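Local coordinates for methylocystis parvus OBBP MbnE (Methylocystis parvus OBBP, PDB 5ICQ), which probably binds the copper-chelating peptide methanobactin in the periplasm, as a solute-binding protein of the family that serves peptide importers, at residues I283-E288 with S574-A579. Sequence-based numbering, arbitrary orientation.
Sequences IDYRDE and SEQWIA
Asp287 OD1 takes an amide hydrogen from Gln576, NE2 lying 2.9 Å from OD1 and 56° out of the carboxylate plane. The Tyr285 hydroxyl comes to the same oxygen, OH to OD1 2.7 Å, a weak bond at most. With CG anti to the backbone N (chi1 -174°) and an extended chain, Gln576 is long enough to bring its amide across to the carboxylate, while OE1 accepts a hydrogen bond from Ile597 N. A water joins NE2 to the Tyr285 hydroxyl. Branched Ile578 packs against this polar group with two arms: CG2 lies 3.3 Å from Tyr285 OH, and CD1 touches ring atom CE2.

Asp287 and Ile578 form a non-hydrogen-bonded antiparallel pair, their side chains on one face; the ends of Tyr285 and Gln576 reach in beside them. Arg286 and Ala579 are a hydrogen-bonded pair, Arg286 N to Ala579 O 2.9 Å and Ala579 N to Arg286 O 3.0 Å. On the other face, the small Ala579 methyl lies 4.0 Å from Arg286 CG, and Arg286 NH2 forms a salt bridge to Glu288 OE2 at 2.8 Å; the Tyr298 hydroxyl is also hydrogen-bonded to that oxygen. Flat Trp577 stacks on Trp294 of helix 291-296, and Phe278 of helix 271-279 packs against Arg286 and Ala579. Strand 576-581 is the middle of a three-stranded antiparallel sheet, between 285-288 and 308-313.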
loop_
_atom_site.group_PDB
_atom_site.type_symbol
_atom_site.label_atom_id
_atom_site.label_comp_id
_atom_site.label_asym_id
_atom_site.label_seq_id
_atom_site.Cartn_x
_atom_site.Cartn_y
_atom_site.Cartn_z
ATOM N N ILE A 283 -18.263 -13.415 14.370
ATOM C CA ILE A 283 -17.532 -12.341 13.711
ATOM C C ILE A 283 -18.371 -11.893 12.525
ATOM O O ILE A 283 -18.909 -12.729 11.794
ATOM C CB ILE A 283 -16.130 -12.814 13.266
ATOM C CG1 ILE A 283 -15.283 -13.193 14.488
ATOM C CG2 ILE A 283 -15.421 -11.740 12.425
ATOM C CD1 ILE A 283 -15.021 -12.025 15.471
ATOM N N ASP A 284 -18.472 -10.577 12.324
ATOM C CA ASP A 284 -19.443 -10.010 11.397
ATOM C C ASP A 284 -18.915 -9.800 9.978
ATOM O O ASP A 284 -19.720 -9.549 9.070
ATOM C CB ASP A 284 -19.956 -8.674 11.959
ATOM C CG ASP A 284 -20.832 -8.865 13.195
ATOM O OD1 ASP A 284 -21.636 -9.818 13.199
ATOM O OD2 ASP A 284 -20.714 -8.073 14.155
ATOM N N TYR A 285 -17.609 -9.908 9.758
ATOM C CA TYR A 285 -16.984 -9.474 8.514
ATOM C C TYR A 285 -15.643 -10.177 8.364
ATOM O O TYR A 285 -14.937 -10.377 9.355
ATOM C CB TYR A 285 -16.776 -7.944 8.508
ATOM C CG TYR A 285 -16.064 -7.432 7.272
ATOM C CD1 TYR A 285 -14.676 -7.393 7.213
ATOM C CD2 TYR A 285 -16.785 -6.999 6.159
ATOM C CE1 TYR A 285 -14.023 -6.946 6.089
ATOM C CE2 TYR A 285 -16.129 -6.536 5.024
ATOM C CZ TYR A 285 -14.751 -6.526 5.000
ATOM O OH TYR A 285 -14.081 -6.083 3.890
ATOM N N ARG A 286 -15.283 -10.526 7.129
ATOM C CA ARG A 286 -13.941 -11.028 6.863
ATOM C C ARG A 286 -13.534 -10.701 5.432
ATOM O O ARG A 286 -14.374 -10.618 4.525
ATOM C CB ARG A 286 -13.832 -12.543 7.117
ATOM C CG ARG A 286 -14.713 -13.419 6.242
ATOM C CD ARG A 286 -14.538 -14.911 6.598
ATOM N NE ARG A 286 -13.358 -15.500 5.969
ATOM C CZ ARG A 286 -12.201 -15.756 6.581
ATOM N NH1 ARG A 286 -12.033 -15.485 7.873
ATOM N NH2 ARG A 286 -11.202 -16.297 5.886
ATOM N N ASP A 287 -12.230 -10.478 5.255
ATOM C CA ASP A 287 -11.582 -10.468 3.949
ATOM C C ASP A 287 -10.985 -11.846 3.685
ATOM O O ASP A 287 -10.294 -12.396 4.544
ATOM C CB ASP A 287 -10.474 -9.412 3.902
ATOM C CG ASP A 287 -10.997 -8.010 4.067
ATOM O OD1 ASP A 287 -11.984 -7.658 3.386
ATOM O OD2 ASP A 287 -10.423 -7.259 4.881
ATOM N N GLU A 288 -11.236 -12.397 2.500
ATOM C CA GLU A 288 -10.704 -13.698 2.126
ATOM C C GLU A 288 -9.449 -13.513 1.284
ATOM O O GLU A 288 -9.472 -12.785 0.288
ATOM C CB GLU A 288 -11.737 -14.515 1.347
ATOM C CG GLU A 288 -11.315 -15.939 1.119
ATOM C CD GLU A 288 -10.970 -16.618 2.418
ATOM O OE1 GLU A 288 -9.767 -16.867 2.668
ATOM O OE2 GLU A 288 -11.906 -16.869 3.194
ATOM N N SER A 574 -8.090 -9.481 -9.075
ATOM C CA SER A 574 -8.649 -8.250 -9.627
ATOM C C SER A 574 -9.666 -7.638 -8.687
ATOM O O SER A 574 -9.898 -6.428 -8.740
ATOM C CB SER A 574 -9.292 -8.509 -10.993
ATOM O OG SER A 574 -8.306 -8.732 -11.981
ATOM N N GLU A 575 -10.287 -8.451 -7.837
ATOM C CA GLU A 575 -11.295 -7.982 -6.902
ATOM C C GLU A 575 -10.918 -8.353 -5.476
ATOM O O GLU A 575 -10.120 -9.264 -5.231
ATOM C CB GLU A 575 -12.674 -8.576 -7.230
ATOM C CG GLU A 575 -13.280 -8.033 -8.501
ATOM C CD GLU A 575 -13.118 -8.976 -9.679
ATOM O OE1 GLU A 575 -12.964 -10.199 -9.458
ATOM O OE2 GLU A 575 -13.156 -8.491 -10.828
ATOM N N GLN A 576 -11.526 -7.638 -4.534
ATOM C CA GLN A 576 -11.436 -7.975 -3.122
ATOM C C GLN A 576 -12.562 -8.932 -2.747
ATOM O O GLN A 576 -13.728 -8.681 -3.068
ATOM C CB GLN A 576 -11.504 -6.707 -2.271
ATOM C CG GLN A 576 -11.266 -6.979 -0.790
ATOM C CD GLN A 576 -11.144 -5.707 0.025
ATOM O OE1 GLN A 576 -10.678 -4.675 -0.472
ATOM N NE2 GLN A 576 -11.569 -5.771 1.278
ATOM N N TRP A 577 -12.211 -10.037 -2.092
ATOM C CA TRP A 577 -13.164 -11.076 -1.708
ATOM C C TRP A 577 -13.546 -10.858 -0.247
ATOM O O TRP A 577 -12.675 -10.884 0.633
ATOM C CB TRP A 577 -12.555 -12.470 -1.903
ATOM C CG TRP A 577 -11.959 -12.666 -3.274
ATOM C CD1 TRP A 577 -12.348 -12.048 -4.437
ATOM C CD2 TRP A 577 -10.860 -13.517 -3.620
ATOM N NE1 TRP A 577 -11.559 -12.471 -5.484
ATOM C CE2 TRP A 577 -10.631 -13.362 -5.007
ATOM C CE3 TRP A 577 -10.044 -14.392 -2.892
ATOM C CZ2 TRP A 577 -9.633 -14.064 -5.683
ATOM C CZ3 TRP A 577 -9.045 -15.085 -3.564
ATOM C CH2 TRP A 577 -8.848 -14.914 -4.947
ATOM N N ILE A 578 -14.833 -10.605 0.010
ATOM C CA ILE A 578 -15.295 -10.357 1.371
ATOM C C ILE A 578 -16.511 -11.223 1.680
ATOM O O ILE A 578 -17.187 -11.743 0.789
ATOM C CB ILE A 578 -15.627 -8.867 1.622
ATOM C CG1 ILE A 578 -16.924 -8.481 0.915
ATOM C CG2 ILE A 578 -14.474 -7.960 1.157
ATOM C CD1 ILE A 578 -17.442 -7.073 1.303
ATOM N N ALA A 579 -16.783 -11.378 2.973
ATOM C CA ALA A 579 -18.011 -12.007 3.433
ATOM C C ALA A 579 -18.451 -11.299 4.699
ATOM O O ALA A 579 -17.621 -10.764 5.438
ATOM C CB ALA A 579 -17.841 -13.509 3.697
HETATM O O HOH W 1 -12.027 -4.082 3.480
HETATM O O HOH W 2 -9.634 -10.229 -0.657
#